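Phosphodiesterase (Pseudomonas aeruginosa, PDB 4G75) is a colicin M-like bacteriocin that binds magnesium and probably kills related bacteria by hydrolysing the lipid-linked precursor of peptidoglycan. Local coordinates at residues A146-A149 and H150-T153; G52-E55 and K56-A60. All coordinates share one frame; numbering follows the deposited sequence.

Contact 1: A146-A149 and H150-T153; sequences AAFA and HYLT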
ATOM      1  N   ALA A 146       2.840  -1.332  -3.981  1.00  6.33           N
ATOM      2  CA  ALA A 146       3.566  -0.152  -4.437  1.00  7.18           C
ATOM      3  C   ALA A 146       4.573   0.298  -3.386  1.00  9.21           C
ATOM      4  O   ALA A 146       5.678   0.716  -3.717  1.00  7.81           O
ATOM      5  CB  ALA A 146       2.596   0.971  -4.753  1.00  6.70           C
ATOM      6  N   ALA A 147       4.175   0.214  -2.119  1.00  3.98           N
ATOM      7  CA  ALA A 147       5.050   0.599  -1.016  1.00  2.15           C
ATOM      8  C   ALA A 147       6.258  -0.329  -0.934  1.00  4.91           C
ATOM      9  O   ALA A 147       7.375   0.107  -0.650  1.00  6.55           O
ATOM     10  CB  ALA A 147       4.286   0.580   0.289  1.00  6.24           C
ATOM     11  N   PHE A 148       6.018  -1.616  -1.161  1.00  6.51           N
ATOM     12  CA  PHE A 148       7.102  -2.591  -1.180  1.00  9.02           C
ATOM     13  C   PHE A 148       8.031  -2.326  -2.364  1.00 12.20           C
ATOM     14  O   PHE A 148       9.255  -2.375  -2.243  1.00  7.74           O
ATOM     15  CB  PHE A 148       6.526  -4.007  -1.252  1.00  8.50           C
ATOM     16  CG  PHE A 148       7.563  -5.077  -1.300  1.00  5.27           C
ATOM     17  CD1 PHE A 148       8.439  -5.247  -0.246  1.00  6.43           C
ATOM     18  CD2 PHE A 148       7.665  -5.917  -2.399  1.00 11.86           C
ATOM     19  CE1 PHE A 148       9.413  -6.235  -0.288  1.00 14.08           C
ATOM     20  CE2 PHE A 148       8.629  -6.916  -2.448  1.00 11.10           C
ATOM     21  CZ  PHE A 148       9.507  -7.068  -1.390  1.00  8.47           C
ATOM     22  N   ALA A 149       7.445  -2.043  -3.518  1.00  8.82           N
ATOM     23  CA  ALA A 149       8.246  -1.752  -4.693  1.00  9.03           C
ATOM     24  C   ALA A 149       9.136  -0.536  -4.446  1.00  9.24           C
ATOM     25  O   ALA A 149      10.297  -0.517  -4.851  1.00  8.40           O
ATOM     26  CB  ALA A 149       7.352  -1.549  -5.904  1.00  6.96           C
ATOM     27  N   HIS A 150       8.601   0.471  -3.762  1.00  6.36           N
ATOM     28  CA  HIS A 150       9.388   1.666  -3.480  1.00  8.13           C
ATOM     29  C   HIS A 150      10.528   1.393  -2.493  1.00 11.24           C
ATOM     30  O   HIS A 150      11.576   2.048  -2.524  1.00  9.21           O
ATOM     31  CB  HIS A 150       8.508   2.810  -2.973  1.00  7.61           C
ATOM     32  CG  HIS A 150       9.220   4.125  -2.935  1.00 13.25           C
ATOM     33  ND1 HIS A 150       9.318   4.946  -4.037  1.00 22.40           N
ATOM     34  CD2 HIS A 150       9.913   4.735  -1.946  1.00 24.01           C
ATOM     35  CE1 HIS A 150      10.016   6.022  -3.719  1.00 16.22           C
ATOM     36  NE2 HIS A 150      10.393   5.915  -2.456  1.00 19.11           N
ATOM     37  N   TYR A 151      10.312   0.432  -1.607  1.00  6.89           N
ATOM     38  CA  TYR A 151      11.353  -0.029  -0.695  1.00  6.29           C
ATOM     39  C   TYR A 151      12.523  -0.609  -1.501  1.00 10.26           C
ATOM     40  O   TYR A 151      13.699  -0.329  -1.227  1.00  7.26           O
ATOM     41  CB  TYR A 151      10.737  -1.076   0.236  1.00  9.79           C
ATOM     42  CG  TYR A 151      11.671  -1.740   1.214  1.00  8.67           C
ATOM     43  CD1 TYR A 151      12.400  -0.991   2.138  1.00  9.81           C
ATOM     44  CD2 TYR A 151      11.782  -3.123   1.258  1.00 10.05           C
ATOM     45  CE1 TYR A 151      13.243  -1.611   3.050  1.00 11.15           C
ATOM     46  CE2 TYR A 151      12.618  -3.751   2.169  1.00 12.38           C
ATOM     47  CZ  TYR A 151      13.343  -2.993   3.058  1.00 13.01           C
ATOM     48  OH  TYR A 151      14.170  -3.618   3.964  1.00 15.30           O
ATOM     49  N   LEU A 152      12.191  -1.392  -2.525  1.00  6.19           N
ATOM     50  CA  LEU A 152      13.208  -2.057  -3.339  1.00  7.91           C
ATOM     51  C   LEU A 152      13.957  -1.129  -4.291  1.00 13.33           C
ATOM     52  O   LEU A 152      15.143  -1.337  -4.554  1.00 10.81           O
ATOM     53  CB  LEU A 152      12.585  -3.198  -4.158  1.00  5.32           C
ATOM     54  CG  LEU A 152      11.843  -4.290  -3.387  1.00 11.02           C
ATOM     55  CD1 LEU A 152      11.533  -5.469  -4.309  1.00 10.77           C
ATOM     56  CD2 LEU A 152      12.633  -4.752  -2.181  1.00 14.65           C
ATOM     57  N   THR A 153      13.275  -0.108  -4.805  1.00  9.40           N
ATOM     58  CA  THR A 153      13.811   0.659  -5.924  1.00  7.89           C
ATOM     59  C   THR A 153      13.720   2.182  -5.805  1.00 10.93           C
ATOM     60  O   THR A 153      14.248   2.900  -6.657  1.00 11.19           O
ATOM     61  CB  THR A 153      13.115   0.254  -7.251  1.00  8.18           C
ATOM     62  OG1 THR A 153      11.709   0.522  -7.150  1.00 11.59           O
ATOM     63  CG2 THR A 153      13.330  -1.227  -7.543  1.00 11.40           C
TER
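L152 and F148, spaced i to i+4, make the main side-chain contact within helix 143-153, L152 lying over one face of the F148 ring. CB of L152 sits 3.6 Å from the carbonyl oxygen O of A149. Next comes CG, 4.3 Å from the F148 ring centroid and 15° off the ring normal, a CH-pi contact offset toward the rim. CG stands anti to its own carbonyl carbon (chi1 -57°), which turns it back toward the preceding turn. Both methyls sit over that same face, toward its CZ end: CD1 is 3.7 Å from CE2 of F148, and CD2 is 4.0 Å from CE1 of F148. Beside this pair the Y151 ring presents its edge, CD2, to CE1 of F148 at 4.2 Å.

Underneath runs the alpha-helical ladder, H150 N to A146 O, Y151 N to A147 O and L152 N to F148 O. A149 and L152 pack on I89 of helix 81-102, and F245 also meets the F148 ring. H150 NE2 bonds to K157 O, while A147 O receives the Y275 hydroxyl. Further along, A149 O takes two donors from T153: a weak bond from N, and one from OG1 at 2.9 Å that arrives 43° out of the carbonyl plane. One oxygen is thus gripped twice by a single residue, whereas the F148 and L152 side chains hold each other through carbon contacts.

Contact 2: G52-E55 and K56-A60; sequences GDWE and KPLLA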
ATOM      1  N   GLY A  52      -6.113  -7.065  -4.470  1.00  8.06           N
ATOM      2  CA  GLY A  52      -5.161  -6.872  -3.391  1.00  6.50           C
ATOM      3  C   GLY A  52      -4.443  -8.121  -2.916  1.00  9.98           C
ATOM      4  O   GLY A  52      -3.756  -8.093  -1.895  1.00  9.76           O
ATOM      5  N   ASP A  53      -4.597  -9.216  -3.652  1.00 11.41           N
ATOM      6  CA  ASP A  53      -3.957 -10.479  -3.302  1.00  5.74           C
ATOM      7  C   ASP A  53      -2.530 -10.462  -3.844  1.00  9.38           C
ATOM      8  O   ASP A  53      -2.211 -11.181  -4.783  1.00 10.51           O
ATOM      9  CB  ASP A  53      -4.762 -11.627  -3.920  1.00  9.13           C
ATOM     10  CG  ASP A  53      -4.388 -12.989  -3.359  1.00 21.07           C
ATOM     11  OD1 ASP A  53      -3.961 -13.072  -2.185  1.00 21.48           O
ATOM     12  OD2 ASP A  53      -4.539 -13.988  -4.098  1.00 27.86           O
ATOM     13  N   TRP A  54      -1.672  -9.632  -3.249  1.00  5.74           N
ATOM     14  CA  TRP A  54      -0.404  -9.276  -3.885  1.00  4.62           C
ATOM     15  C   TRP A  54       0.804 -10.085  -3.417  1.00  5.01           C
ATOM     16  O   TRP A  54       1.800 -10.199  -4.138  1.00  6.97           O
ATOM     17  CB  TRP A  54      -0.125  -7.778  -3.702  1.00 11.70           C
ATOM     18  CG  TRP A  54       0.168  -7.377  -2.285  1.00  5.96           C
ATOM     19  CD1 TRP A  54      -0.734  -7.202  -1.276  1.00  6.26           C
ATOM     20  CD2 TRP A  54       1.458  -7.095  -1.721  1.00  8.31           C
ATOM     21  NE1 TRP A  54      -0.088  -6.833  -0.120  1.00  8.55           N
ATOM     22  CE2 TRP A  54       1.258  -6.757  -0.367  1.00  8.18           C
ATOM     23  CE3 TRP A  54       2.759  -7.093  -2.232  1.00  9.49           C
ATOM     24  CZ2 TRP A  54       2.309  -6.420   0.480  1.00  8.34           C
ATOM     25  CZ3 TRP A  54       3.800  -6.755  -1.386  1.00  7.36           C
ATOM     26  CH2 TRP A  54       3.569  -6.427  -0.047  1.00  9.93           C
ATOM     27  N   GLU A  55       0.719 -10.619  -2.204  1.00  7.38           N
ATOM     28  CA  GLU A  55       1.824 -11.370  -1.621  1.00  9.90           C
ATOM     29  C   GLU A  55       2.074 -12.667  -2.384  1.00  9.66           C
ATOM     30  O   GLU A  55       3.206 -12.988  -2.733  1.00 11.07           O
ATOM     31  CB  GLU A  55       1.537 -11.690  -0.152  1.00  5.59           C
ATOM     32  CG  GLU A  55       1.393 -10.463   0.750  1.00  3.92           C
ATOM     33  CD  GLU A  55      -0.052 -10.074   0.962  1.00  9.51           C
ATOM     34  OE1 GLU A  55      -0.877 -10.280   0.043  1.00 10.16           O
ATOM     35  OE2 GLU A  55      -0.365  -9.560   2.052  1.00 11.34           O
ATOM     36  N   LYS A  56       1.010 -13.414  -2.649  1.00 10.11           N
ATOM     37  CA  LYS A  56       1.161 -14.726  -3.264  1.00 11.15           C
ATOM     38  C   LYS A  56       1.800 -14.701  -4.660  1.00  9.26           C
ATOM     39  O   LYS A  56       2.742 -15.445  -4.916  1.00 11.24           O
ATOM     40  CB  LYS A  56      -0.163 -15.492  -3.246  1.00  7.62           C
ATOM     41  CG  LYS A  56      -0.573 -15.946  -1.848  1.00  7.15           C
ATOM     42  CD  LYS A  56      -1.982 -16.531  -1.861  1.00  8.44           C
ATOM     43  CE  LYS A  56      -2.421 -16.955  -0.467  1.00 17.62           C
ATOM     44  NZ  LYS A  56      -3.742 -17.622  -0.508  1.00 19.40           N
ATOM     45  N   PRO A  57       1.324 -13.824  -5.555  1.00  7.75           N
ATOM     46  CA  PRO A  57       1.963 -13.802  -6.879  1.00  6.75           C
ATOM     47  C   PRO A  57       3.453 -13.471  -6.810  1.00 12.72           C
ATOM     48  O   PRO A  57       4.242 -14.089  -7.522  1.00 11.57           O
ATOM     49  CB  PRO A  57       1.218 -12.691  -7.632  1.00 10.52           C
ATOM     50  CG  PRO A  57       0.001 -12.387  -6.822  1.00 15.85           C
ATOM     51  CD  PRO A  57       0.220 -12.854  -5.433  1.00 10.53           C
ATOM     52  N   LEU A  58       3.837 -12.512  -5.967  1.00  8.76           N
ATOM     53  CA  LEU A  58       5.239 -12.140  -5.853  1.00  8.37           C
ATOM     54  C   LEU A  58       6.056 -13.240  -5.188  1.00  8.00           C
ATOM     55  O   LEU A  58       7.173 -13.529  -5.607  1.00  7.78           O
ATOM     56  CB  LEU A  58       5.399 -10.822  -5.093  1.00 10.24           C
ATOM     57  CG  LEU A  58       4.942  -9.567  -5.834  1.00  8.94           C
ATOM     58  CD1 LEU A  58       5.099  -8.358  -4.916  1.00  8.24           C
ATOM     59  CD2 LEU A  58       5.753  -9.376  -7.104  1.00  6.86           C
ATOM     60  N   LEU A  59       5.483 -13.867  -4.166  1.00  9.41           N
ATOM     61  CA  LEU A  59       6.176 -14.939  -3.467  1.00 16.03           C
ATOM     62  C   LEU A  59       6.415 -16.135  -4.381  1.00 11.84           C
ATOM     63  O   LEU A  59       7.463 -16.778  -4.319  1.00 11.33           O
ATOM     64  CB  LEU A  59       5.400 -15.360  -2.219  1.00  9.39           C
ATOM     65  CG  LEU A  59       5.546 -14.408  -1.029  1.00  9.87           C
ATOM     66  CD1 LEU A  59       4.547 -14.769   0.049  1.00 13.00           C
ATOM     67  CD2 LEU A  59       6.969 -14.424  -0.489  1.00 11.46           C
ATOM     68  N   ALA A  60       5.448 -16.430  -5.236  1.00  9.78           N
ATOM     69  CA  ALA A  60       5.594 -17.554  -6.147  1.00  9.30           C
ATOM     70  C   ALA A  60       6.758 -17.310  -7.103  1.00 12.23           C
ATOM     71  O   ALA A  60       7.540 -18.216  -7.383  1.00 13.57           O
ATOM     72  CB  ALA A  60       4.300 -17.797  -6.910  1.00 11.65           C
TER
HETATM   73  O   HOH W   1      -1.529 -12.729  -1.087  1.00 13.07           O
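D53 and K56 pass each other where the chain enters helix 55-65, CD of K56 4.0 Å from OD1 of D53. K56 runs extended, and its NZ goes on to a salt bridge with E253. Water 1 joins the two residues to E55: it donates to OD1 of D53 at 2.7 Å and to OE1 of E55 at 2.8 Å, and accepts the backbone N-H of K56, so both carboxylates reach the first turn through one molecule. The E55 chain is bent at chi2 (97°), which folds its carboxylate back to that water; OE1 also forms a salt bridge with R251.

Just before this, G52, with positive phi, is the C-prime residue of the Schellman motif ending helix 34-49, and D53 centres an inverse gamma turn that swings the chain into the next helix.

Apolar contact comes from W54 and L58. CD1 of L58 touches CE3 of W54 at 3.8 Å, near the plane of the indole and at its edge, while CG of E55 lies over one face.

The P57 ring instead sets its carbons on backbone oxygens. CD lies 3.0 Å from O of D53, a buried carbonyl with no hydrogen-bond partner in the model. The backbone adds L59 N to E55 O, 2.8 Å and nearly straight at 158°.

Overall arrangement
Contact 1 lies within helix 143-153, contact 2 spans the loop before helix 55-65 and its first turns, yet they meet directly: CB of F148 packs on CZ3 of W54 at 3.9 Å, though the centres of the two contacts are about 14 Å apart. Both are largely buried, with contact 1 closer to the middle of the chain and nearer the magnesium site, A147 being about 7 Å from V211 between side chains. Contact 1, late in its helix, is mostly apolar. Contact 2 sits at a helix start, where water and charged groups take over and R251 and E253 draw in a distant part of the chain. W54 and F148 thus bring a helix entrance against a helix body.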